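Delta-aminolevulinic acid dehydratase (PDB 3OBK) catalyses the condensation of two molecules of 5-aminolevulinic acid to porphobilinogen, an early step in the biosynthesis of haem and other tetrapyrroles. Local coordinates at residues Arg83-Phe93 / Phe126-Asp134; Ser108-Ile119 / Lys167-Ala177. All coordinates share one frame; numbering follows the deposited sequence.

In the fold
The chain runs from helix 72-84 into strand 89-95, the first half of contact 1. A connection then leads to S108 and into helix 114-125, the first half of contact 2. The chain returns through strand 130-135, which closes contact 1 as a beta-alpha-beta crossover. It goes on to helix 158-175, which closes contact 2 against helix 114-125. The two contacts therefore cross along the chain, with their segments alternating. Contact 1 joins two neighbouring strands of the TIM barrel, and contact 2 joins two helices packed outside them. Their centres are about 16 Å apart. They meet where L172 packs on A133 and L115 on L92.

Contact 1 of 2, residues Arg83-Phe93 / Phe126-Asp134; sequences RSYGIKAFMLF and FPDVLLLAD. With PBG (3-[5-(aminomethyl)-4-(carboxymethyl)-1H-pyrrol-3-yl]propanoic acid), chain L.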
loop_
_atom_site.group_PDB
_atom_site.type_symbol
_atom_site.label_atom_id
_atom_site.label_comp_id
_atom_site.label_asym_id
_atom_site.label_seq_id
_atom_site.Cartn_x
_atom_site.Cartn_y
_atom_site.Cartn_z
ATOM N N ARG A 83 -43.719 -0.793 2.073
ATOM C CA ARG A 83 -43.401 -2.100 2.674
ATOM C C ARG A 83 -43.714 -3.270 1.733
ATOM O O ARG A 83 -42.920 -4.207 1.597
ATOM C CB ARG A 83 -44.137 -2.304 3.987
ATOM C CG ARG A 83 -43.472 -1.579 5.145
ATOM C CD ARG A 83 -44.414 -1.445 6.327
ATOM N NE ARG A 83 -44.796 -2.736 6.923
ATOM C CZ ARG A 83 -44.037 -3.440 7.772
ATOM N NH1 ARG A 83 -42.820 -3.021 8.127
ATOM N NH2 ARG A 83 -44.502 -4.572 8.288
ATOM N N SER A 84 -44.866 -3.176 1.067
ATOM C CA SER A 84 -45.385 -4.255 0.229
ATOM C C SER A 84 -44.491 -4.525 -0.969
ATOM O O SER A 84 -44.582 -5.579 -1.548
ATOM C CB SER A 84 -46.805 -3.932 -0.266
ATOM O OG SER A 84 -46.810 -2.951 -1.313
ATOM N N TYR A 85 -43.658 -3.559 -1.358
ATOM C CA TYR A 85 -42.755 -3.746 -2.471
ATOM C C TYR A 85 -41.360 -4.156 -2.015
ATOM O O TYR A 85 -40.504 -4.327 -2.838
ATOM C CB TYR A 85 -42.719 -2.474 -3.332
ATOM C CG TYR A 85 -44.042 -2.213 -4.046
ATOM C CD1 TYR A 85 -44.605 -3.190 -4.841
ATOM C CD2 TYR A 85 -44.716 -0.978 -3.952
ATOM C CE1 TYR A 85 -45.799 -2.984 -5.513
ATOM C CE2 TYR A 85 -45.946 -0.765 -4.623
ATOM C CZ TYR A 85 -46.479 -1.796 -5.404
ATOM O OH TYR A 85 -47.678 -1.715 -6.122
ATOM N N GLY A 86 -41.136 -4.303 -0.711
ATOM C CA GLY A 86 -39.860 -4.713 -0.169
ATOM C C GLY A 86 -39.019 -3.632 0.501
ATOM O O GLY A 86 -37.859 -3.900 0.917
ATOM N N ILE A 87 -39.541 -2.412 0.619
ATOM C CA ILE A 87 -38.752 -1.394 1.275
ATOM C C ILE A 87 -38.922 -1.665 2.734
ATOM O O ILE A 87 -40.032 -1.862 3.205
ATOM C CB ILE A 87 -39.230 0.034 0.983
ATOM C CG1 ILE A 87 -39.186 0.341 -0.524
ATOM C CG2 ILE A 87 -38.378 1.047 1.777
ATOM C CD1 ILE A 87 -37.753 0.454 -1.081
ATOM N N LYS A 88 -37.841 -1.693 3.474
ATOM C CA LYS A 88 -37.960 -1.928 4.905
ATOM C C LYS A 88 -37.583 -0.713 5.743
ATOM O O LYS A 88 -38.013 -0.621 6.897
ATOM C CB LYS A 88 -37.156 -3.186 5.316
ATOM C CG LYS A 88 -38.013 -4.489 5.291
ATOM C CD LYS A 88 -37.562 -5.499 4.290
ATOM C CE LYS A 88 -38.166 -6.881 4.563
ATOM N NZ LYS A 88 -37.300 -7.761 5.458
ATOM N N ALA A 89 -36.852 0.244 5.162
ATOM C CA ALA A 89 -36.318 1.382 5.933
ATOM C C ALA A 89 -36.843 2.727 5.474
ATOM O O ALA A 89 -36.769 3.071 4.307
ATOM C CB ALA A 89 -34.808 1.385 5.879
ATOM N N PHE A 90 -37.294 3.518 6.428
ATOM C CA PHE A 90 -38.008 4.745 6.144
ATOM C C PHE A 90 -37.473 5.844 7.031
ATOM O O PHE A 90 -37.317 5.675 8.240
ATOM C CB PHE A 90 -39.508 4.570 6.419
ATOM C CG PHE A 90 -40.132 3.448 5.670
ATOM C CD1 PHE A 90 -40.774 3.681 4.489
ATOM C CD2 PHE A 90 -40.045 2.159 6.131
ATOM C CE1 PHE A 90 -41.338 2.648 3.790
ATOM C CE2 PHE A 90 -40.592 1.124 5.437
ATOM C CZ PHE A 90 -41.228 1.368 4.251
ATOM N N MET A 91 -37.211 6.979 6.426
ATOM C CA MET A 91 -36.611 8.103 7.110
ATOM C C MET A 91 -37.746 9.133 7.177
ATOM O O MET A 91 -38.459 9.310 6.197
ATOM C CB MET A 91 -35.419 8.555 6.252
ATOM C CG MET A 91 -34.365 9.436 6.851
ATOM S SD MET A 91 -32.954 9.635 5.663
ATOM C CE MET A 91 -31.752 8.402 6.173
ATOM N N LEU A 92 -37.933 9.786 8.321
ATOM C CA LEU A 92 -39.064 10.706 8.525
ATOM C C LEU A 92 -38.670 12.134 8.863
ATOM O O LEU A 92 -37.933 12.389 9.806
ATOM C CB LEU A 92 -39.971 10.217 9.658
ATOM C CG LEU A 92 -40.358 8.752 9.718
ATOM C CD1 LEU A 92 -41.195 8.596 10.960
ATOM C CD2 LEU A 92 -41.108 8.303 8.463
ATOM N N PHE A 93 -39.220 13.069 8.119
ATOM C CA PHE A 93 -38.954 14.467 8.325
ATOM C C PHE A 93 -40.279 15.169 8.644
ATOM O O PHE A 93 -41.283 14.900 8.003
ATOM C CB PHE A 93 -38.369 15.043 7.049
ATOM C CG PHE A 93 -37.051 14.453 6.651
ATOM C CD1 PHE A 93 -35.877 14.862 7.263
ATOM C CD2 PHE A 93 -36.970 13.568 5.608
ATOM C CE1 PHE A 93 -34.659 14.356 6.856
ATOM C CE2 PHE A 93 -35.767 13.075 5.183
ATOM C CZ PHE A 93 -34.616 13.451 5.793
ATOM N N PHE A 126 -47.040 -0.963 12.042
ATOM C CA PHE A 126 -46.138 -1.956 11.441
ATOM C C PHE A 126 -45.000 -2.193 12.426
ATOM O O PHE A 126 -43.943 -1.588 12.302
ATOM C CB PHE A 126 -45.532 -1.441 10.122
ATOM C CG PHE A 126 -46.508 -0.775 9.212
ATOM C CD1 PHE A 126 -47.410 -1.529 8.473
ATOM C CD2 PHE A 126 -46.535 0.598 9.093
ATOM C CE1 PHE A 126 -48.309 -0.934 7.649
ATOM C CE2 PHE A 126 -47.449 1.199 8.261
ATOM C CZ PHE A 126 -48.327 0.428 7.529
ATOM N N PRO A 127 -45.206 -3.064 13.416
ATOM C CA PRO A 127 -44.276 -3.160 14.559
ATOM C C PRO A 127 -42.823 -3.505 14.254
ATOM O O PRO A 127 -41.942 -3.182 15.072
ATOM C CB PRO A 127 -44.904 -4.248 15.422
ATOM C CG PRO A 127 -46.366 -4.140 15.124
ATOM C CD PRO A 127 -46.446 -3.823 13.662
ATOM N N ASP A 128 -42.571 -4.108 13.095
ATOM C CA ASP A 128 -41.215 -4.447 12.678
ATOM C C ASP A 128 -40.605 -3.451 11.670
ATOM O O ASP A 128 -39.537 -3.721 11.099
ATOM C CB ASP A 128 -41.208 -5.855 12.085
ATOM C CG ASP A 128 -42.007 -5.963 10.788
ATOM O OD1 ASP A 128 -41.928 -7.019 10.149
ATOM O OD2 ASP A 128 -42.713 -5.003 10.401
ATOM N N VAL A 129 -41.276 -2.317 11.431
ATOM C CA VAL A 129 -40.783 -1.333 10.447
ATOM C C VAL A 129 -39.447 -0.768 10.921
ATOM O O VAL A 129 -39.235 -0.598 12.121
ATOM C CB VAL A 129 -41.827 -0.153 10.208
ATOM C CG1 VAL A 129 -41.953 0.760 11.457
ATOM C CG2 VAL A 129 -41.483 0.682 8.948
ATOM N N LEU A 130 -38.546 -0.482 9.989
ATOM C CA LEU A 130 -37.296 0.220 10.338
ATOM C C LEU A 130 -37.412 1.763 10.173
ATOM O O LEU A 130 -37.571 2.261 9.071
ATOM C CB LEU A 130 -36.152 -0.334 9.497
ATOM C CG LEU A 130 -34.756 -0.113 10.061
ATOM C CD1 LEU A 130 -34.600 -0.940 11.333
ATOM C CD2 LEU A 130 -33.697 -0.481 9.021
ATOM N N LEU A 131 -37.346 2.505 11.275
ATOM C CA LEU A 131 -37.495 3.967 11.232
ATOM C C LEU A 131 -36.209 4.708 11.559
ATOM O O LEU A 131 -35.552 4.425 12.535
ATOM C CB LEU A 131 -38.595 4.427 12.184
ATOM C CG LEU A 131 -39.954 3.753 12.021
ATOM C CD1 LEU A 131 -40.973 4.353 12.998
ATOM C CD2 LEU A 131 -40.446 3.828 10.562
ATOM N N LEU A 132 -35.863 5.667 10.709
ATOM C CA LEU A 132 -34.663 6.478 10.868
ATOM C C LEU A 132 -35.137 7.920 10.963
ATOM O O LEU A 132 -35.739 8.425 10.032
ATOM C CB LEU A 132 -33.750 6.329 9.639
ATOM C CG LEU A 132 -32.990 5.036 9.304
ATOM C CD1 LEU A 132 -33.924 3.801 9.370
ATOM C CD2 LEU A 132 -32.310 5.151 7.889
ATOM N N ALA A 133 -34.881 8.574 12.092
ATOM C CA ALA A 133 -35.353 9.943 12.329
ATOM C C ALA A 133 -34.163 10.876 12.221
ATOM O O ALA A 133 -33.102 10.578 12.741
ATOM C CB ALA A 133 -35.970 10.051 13.690
ATOM N N ASP A 134 -34.327 12.008 11.553
ATOM C CA ASP A 134 -33.255 12.966 11.446
ATOM C C ASP A 134 -33.002 13.617 12.820
ATOM O O ASP A 134 -33.917 13.704 13.649
ATOM C CB ASP A 134 -33.636 14.011 10.407
ATOM C CG ASP A 134 -32.507 14.944 10.073
ATOM O OD1 ASP A 134 -31.802 14.706 9.046
ATOM O OD2 ASP A 134 -32.328 15.923 10.843
HETATM C CHA PBG L . -31.465 18.983 7.647
HETATM C C1A PBG L . -31.588 18.171 6.400
HETATM C C2A PBG L . -31.467 18.637 5.094
HETATM C C3A PBG L . -31.651 17.537 4.278
HETATM C C4A PBG L . -31.788 16.434 5.101
HETATM N NA PBG L . -31.776 16.844 6.377
HETATM C C5A PBG L . -31.352 20.063 4.609
HETATM C C6A PBG L . -30.096 20.764 4.898
HETATM O O1A PBG L . -29.377 20.287 5.816
HETATM O O2A PBG L . -29.823 21.833 4.306
HETATM C C7A PBG L . -31.690 17.564 2.800
HETATM C C8A PBG L . -32.193 16.346 2.119
HETATM C C9A PBG L . -32.530 16.441 0.690
HETATM O O3A PBG L . -33.311 15.609 0.238
HETATM O O4A PBG L . -32.310 17.447 -0.002
HETATM N N1 PBG L . -30.371 18.713 8.522
#
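Strands 89-95 and 130-135 are parallel neighbours in the TIM barrel, the two strands of a beta-alpha-beta unit. Their pairing begins with A89 beside L130 and runs on through F90 with L131 and M91 with L132. Four backbone bonds alternate across it: L130 N to K88 O, F90 N to L130 O, L132 N to F90 O and L92 N to L132 O. On the face of A89 and M91, A89 CB meets L130 CD2 at 3.8 Å and M91 CE meets L132 CD2 at 3.7 Å. The methionine turns at its last torsion (chi3 -96°) to bring CE there. F90 points to the other face, and its CD2 meets V129 CG2 at 3.5 Å, from just before strand 130-135, with the two side chains crossing at about a right angle.

Before the strands, R83 reaches from the end of helix 72-84 to the turn F126-V129. R83 NH2 forms a salt bridge with D128 OD2 at 2.8 Å. It uses the syn lone pair of OD2, and that oxygen lies close to the guanidinium plane. NH1 adds a weak bond to the same oxygen. R83 CD sits over the F126 ring, 3.9 Å from its centroid, a CH-pi contact. F126 CB in turn lies over one face of the guanidinium. Together the ring and the salt bridge probably limit how the arginine can turn.

The other end enters the porphobilinogen pocket. D134 OD1 lies 3.6 Å from F93 CE1, at the ring edge. D134 OD1 also accepts a weak bond from PBG NA at 3.4 Å and is bonded to S183 OG. F222 meets the F93 ring edge-to-face. L92 and L131 pack on helix 114-125, and F90 on helix 72-84. Strand 46-53 bonds to the other edge of strand 89-95.

Contact 2 of 2, residues Ser108-Ile119 / Lys167-Ala177; sequences SYNPDGLLPRAI and KQAITLARAGA
Y109 and K167 lie side by side and point the same way. K167 is on helix 158-175 and Y109 is in the chain leading to helix 114-125, two outer helices of the TIM barrel. The tyrosine has CG between its backbone N and carbonyl carbon (chi1 50°), which swings the ring alongside the extended lysine chain. K167 CD stands over the centre of one ring face, 3.7 Å from the centroid of Y109, a CH-pi contact. The lysine continues past the ring, and its NZ makes a weak hydrogen bond to Y109 OH at 3.4 Å.

One turn further on, T171 faces the chain at Y109-P111. T171 CG2 comes within 3.7 Å of P111 CA. The same methyl also touches P116 CG.

From there helix segments 114-119 and 167-175 run nearly parallel, 24° apart, with their axes 9.1 Å from each other. A175 CB meets P116 CB at 4.0 Å. L172 CD2 touches both L115 CD2 and I119 CD1 of the facing helix. The L172 side chain crosses that of L115 obliquely and that of I119 at about a right angle. I119 meets the end of helix 158-175. Its CG2 packs on the backbone of A175 to A177, and its CD1 reaches A177 CB at 3.8 Å. Here G176 ends helix 158-175 in a Schellman motif.

On the barrel side, L172 also packs on V135, and I119 packs on L131, so strand 130-135 lies beneath both helices. Q168 runs out extended beside S108, with its OE1 taken by A136 N. One water joins the two segments: it donates to S108 O at 3.0 Å and accepts from Q168 NE2 at 3.2 Å.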
loop_
_atom_site.group_PDB
_atom_site.type_symbol
_atom_site.label_atom_id
_atom_site.label_comp_id
_atom_site.label_asym_id
_atom_site.label_seq_id
_atom_site.Cartn_x
_atom_site.Cartn_y
_atom_site.Cartn_z
ATOM N N SER A 108 -37.965 20.385 19.030
ATOM C CA SER A 108 -37.226 19.196 18.589
ATOM C C SER A 108 -37.230 18.036 19.591
ATOM O O SER A 108 -37.209 16.868 19.185
ATOM C CB SER A 108 -35.778 19.558 18.238
ATOM O OG SER A 108 -35.042 19.986 19.363
ATOM N N TYR A 109 -37.260 18.358 20.884
ATOM C CA TYR A 109 -37.320 17.347 21.913
ATOM C C TYR A 109 -38.643 17.330 22.661
ATOM O O TYR A 109 -38.705 16.837 23.775
ATOM C CB TYR A 109 -36.144 17.470 22.884
ATOM C CG TYR A 109 -35.890 18.847 23.460
ATOM C CD1 TYR A 109 -36.553 19.282 24.597
ATOM C CD2 TYR A 109 -34.946 19.690 22.892
ATOM C CE1 TYR A 109 -36.302 20.538 25.143
ATOM C CE2 TYR A 109 -34.686 20.949 23.429
ATOM C CZ TYR A 109 -35.371 21.360 24.549
ATOM O OH TYR A 109 -35.126 22.606 25.065
ATOM N N ASN A 110 -39.710 17.807 22.032
ATOM C CA ASN A 110 -41.055 17.713 22.591
ATOM C C ASN A 110 -41.631 16.320 22.351
ATOM O O ASN A 110 -41.951 15.984 21.229
ATOM C CB ASN A 110 -41.949 18.778 21.955
ATOM C CG ASN A 110 -43.403 18.687 22.414
ATOM O OD1 ASN A 110 -43.749 17.877 23.282
ATOM N ND2 ASN A 110 -44.267 19.511 21.810
ATOM N N PRO A 111 -41.811 15.515 23.407
ATOM C CA PRO A 111 -42.238 14.121 23.211
ATOM C C PRO A 111 -43.672 13.927 22.711
ATOM O O PRO A 111 -44.066 12.797 22.383
ATOM C CB PRO A 111 -42.068 13.487 24.599
ATOM C CG PRO A 111 -41.833 14.573 25.543
ATOM C CD PRO A 111 -41.772 15.882 24.832
ATOM N N ASP A 112 -44.440 15.011 22.660
ATOM C CA ASP A 112 -45.773 14.994 22.069
ATOM C C ASP A 112 -45.821 15.716 20.738
ATOM O O ASP A 112 -46.892 15.994 20.230
ATOM C CB ASP A 112 -46.765 15.651 23.028
ATOM C CG ASP A 112 -46.827 14.943 24.369
ATOM O OD1 ASP A 112 -46.857 13.674 24.384
ATOM O OD2 ASP A 112 -46.867 15.660 25.406
ATOM N N GLY A 113 -44.655 16.011 20.180
ATOM C CA GLY A 113 -44.558 16.691 18.886
ATOM C C GLY A 113 -44.818 15.762 17.725
ATOM O O GLY A 113 -44.910 14.540 17.898
ATOM N N LEU A 114 -44.916 16.339 16.532
ATOM C CA LEU A 114 -45.337 15.580 15.350
ATOM C C LEU A 114 -44.427 14.380 15.084
ATOM O O LEU A 114 -44.910 13.267 14.927
ATOM C CB LEU A 114 -45.428 16.468 14.108
ATOM C CG LEU A 114 -45.774 15.765 12.789
ATOM C CD1 LEU A 114 -47.157 15.127 12.771
ATOM C CD2 LEU A 114 -45.635 16.754 11.668
ATOM N N LEU A 115 -43.124 14.577 15.043
ATOM C CA LEU A 115 -42.262 13.446 14.690
ATOM C C LEU A 115 -42.389 12.288 15.681
ATOM O O LEU A 115 -42.636 11.159 15.256
ATOM C CB LEU A 115 -40.799 13.857 14.489
ATOM C CG LEU A 115 -39.937 12.877 13.711
ATOM C CD1 LEU A 115 -40.598 12.490 12.386
ATOM C CD2 LEU A 115 -38.541 13.509 13.500
ATOM N N PRO A 116 -42.249 12.542 16.992
ATOM C CA PRO A 116 -42.448 11.400 17.907
ATOM C C PRO A 116 -43.791 10.706 17.756
ATOM O O PRO A 116 -43.862 9.506 17.876
ATOM C CB PRO A 116 -42.347 12.042 19.300
ATOM C CG PRO A 116 -41.456 13.152 19.111
ATOM C CD PRO A 116 -41.772 13.719 17.730
ATOM N N ARG A 117 -44.852 11.449 17.494
ATOM C CA ARG A 117 -46.164 10.822 17.290
ATOM C C ARG A 117 -46.189 10.007 15.990
ATOM O O ARG A 117 -46.833 8.965 15.922
ATOM C CB ARG A 117 -47.284 11.869 17.276
ATOM C CG ARG A 117 -47.602 12.448 18.624
ATOM C CD ARG A 117 -48.807 13.408 18.550
ATOM N NE ARG A 117 -48.414 14.778 18.183
ATOM C CZ ARG A 117 -48.781 15.453 17.086
ATOM N NH1 ARG A 117 -48.339 16.692 16.947
ATOM N NH2 ARG A 117 -49.575 14.932 16.133
ATOM N N ALA A 118 -45.504 10.490 14.964
ATOM C CA ALA A 118 -45.432 9.781 13.696
ATOM C C ALA A 118 -44.730 8.452 13.876
ATOM O O ALA A 118 -45.165 7.432 13.329
ATOM C CB ALA A 118 -44.719 10.617 12.656
ATOM N N ILE A 119 -43.652 8.469 14.653
ATOM C CA ILE A 119 -42.908 7.256 14.952
ATOM C C ILE A 119 -43.757 6.269 15.746
ATOM O O ILE A 119 -43.797 5.092 15.420
ATOM C CB ILE A 119 -41.645 7.559 15.764
ATOM C CG1 ILE A 119 -40.622 8.308 14.918
ATOM C CG2 ILE A 119 -41.041 6.272 16.327
ATOM C CD1 ILE A 119 -39.400 8.711 15.713
ATOM N N LYS A 167 -30.808 16.008 23.378
ATOM C CA LYS A 167 -32.169 15.909 23.878
ATOM C C LYS A 167 -33.059 15.370 22.789
ATOM O O LYS A 167 -33.861 14.502 23.044
ATOM C CB LYS A 167 -32.708 17.259 24.352
ATOM C CG LYS A 167 -32.088 17.788 25.637
ATOM C CD LYS A 167 -32.546 19.216 25.794
ATOM C CE LYS A 167 -32.126 19.860 27.079
ATOM N NZ LYS A 167 -33.013 21.062 27.299
ATOM N N GLN A 168 -32.903 15.897 21.582
ATOM C CA GLN A 168 -33.649 15.438 20.428
ATOM C C GLN A 168 -33.465 13.969 20.177
ATOM O O GLN A 168 -34.459 13.258 19.970
ATOM C CB GLN A 168 -33.270 16.184 19.151
ATOM C CG GLN A 168 -34.170 15.822 17.961
ATOM C CD GLN A 168 -33.786 16.528 16.695
ATOM O OE1 GLN A 168 -32.677 17.039 16.578
ATOM N NE2 GLN A 168 -34.700 16.573 15.741
ATOM N N ALA A 169 -32.220 13.510 20.169
ATOM C CA ALA A 169 -31.969 12.073 19.927
ATOM C C ALA A 169 -32.617 11.178 20.992
ATOM O O ALA A 169 -33.094 10.103 20.660
ATOM C CB ALA A 169 -30.437 11.743 19.780
ATOM N N ILE A 170 -32.632 11.612 22.255
ATOM C CA ILE A 170 -33.246 10.808 23.312
ATOM C C ILE A 170 -34.789 10.716 23.089
ATOM O O ILE A 170 -35.356 9.631 23.086
ATOM C CB ILE A 170 -32.866 11.327 24.747
ATOM C CG1 ILE A 170 -31.434 10.880 25.120
ATOM C CG2 ILE A 170 -33.821 10.795 25.794
ATOM C CD1 ILE A 170 -30.776 11.650 26.273
ATOM N N THR A 171 -35.437 11.840 22.842
ATOM C CA THR A 171 -36.850 11.859 22.560
ATOM C C THR A 171 -37.263 10.917 21.429
ATOM O O THR A 171 -38.273 10.211 21.536
ATOM C CB THR A 171 -37.320 13.288 22.207
ATOM O OG1 THR A 171 -36.962 14.186 23.268
ATOM C CG2 THR A 171 -38.801 13.319 22.053
ATOM N N LEU A 172 -36.495 10.905 20.346
ATOM C CA LEU A 172 -36.795 10.070 19.173
ATOM C C LEU A 172 -36.546 8.586 19.437
ATOM O O LEU A 172 -37.362 7.724 19.080
ATOM C CB LEU A 172 -35.940 10.534 18.010
ATOM C CG LEU A 172 -36.231 11.946 17.478
ATOM C CD1 LEU A 172 -35.260 12.225 16.344
ATOM C CD2 LEU A 172 -37.682 12.115 17.013
ATOM N N ALA A 173 -35.424 8.301 20.094
ATOM C CA ALA A 173 -35.120 6.963 20.555
ATOM C C ALA A 173 -36.260 6.479 21.446
ATOM O O ALA A 173 -36.819 5.391 21.226
ATOM C CB ALA A 173 -33.815 6.945 21.324
ATOM N N ARG A 174 -36.627 7.297 22.433
ATOM C CA ARG A 174 -37.670 6.871 23.372
ATOM C C ARG A 174 -38.998 6.632 22.650
ATOM O O ARG A 174 -39.752 5.757 23.058
ATOM C CB ARG A 174 -37.871 7.874 24.522
ATOM C CG ARG A 174 -36.988 7.667 25.726
ATOM C CD ARG A 174 -37.199 8.825 26.682
ATOM N NE ARG A 174 -36.262 8.877 27.812
ATOM C CZ ARG A 174 -36.008 9.977 28.541
ATOM N NH1 ARG A 174 -36.587 11.150 28.260
ATOM N NH2 ARG A 174 -35.144 9.918 29.555
ATOM N N ALA A 175 -39.265 7.412 21.593
ATOM C CA ALA A 175 -40.521 7.276 20.822
ATOM C C ALA A 175 -40.601 5.979 20.047
ATOM O O ALA A 175 -41.685 5.551 19.688
ATOM C CB ALA A 175 -40.740 8.476 19.869
ATOM N N GLY A 176 -39.451 5.363 19.790
ATOM C CA GLY A 176 -39.369 4.112 19.034
ATOM C C GLY A 176 -38.427 4.149 17.832
ATOM O O GLY A 176 -38.262 3.139 17.175
ATOM N N ALA A 177 -37.811 5.286 17.519
ATOM C CA ALA A 177 -36.874 5.343 16.406
ATOM C C ALA A 177 -35.793 4.286 16.514
ATOM O O ALA A 177 -35.189 4.125 17.572
ATOM C CB ALA A 177 -36.235 6.709 16.339
HETATM O O HOH W 1 -37.698 15.825 16.435
#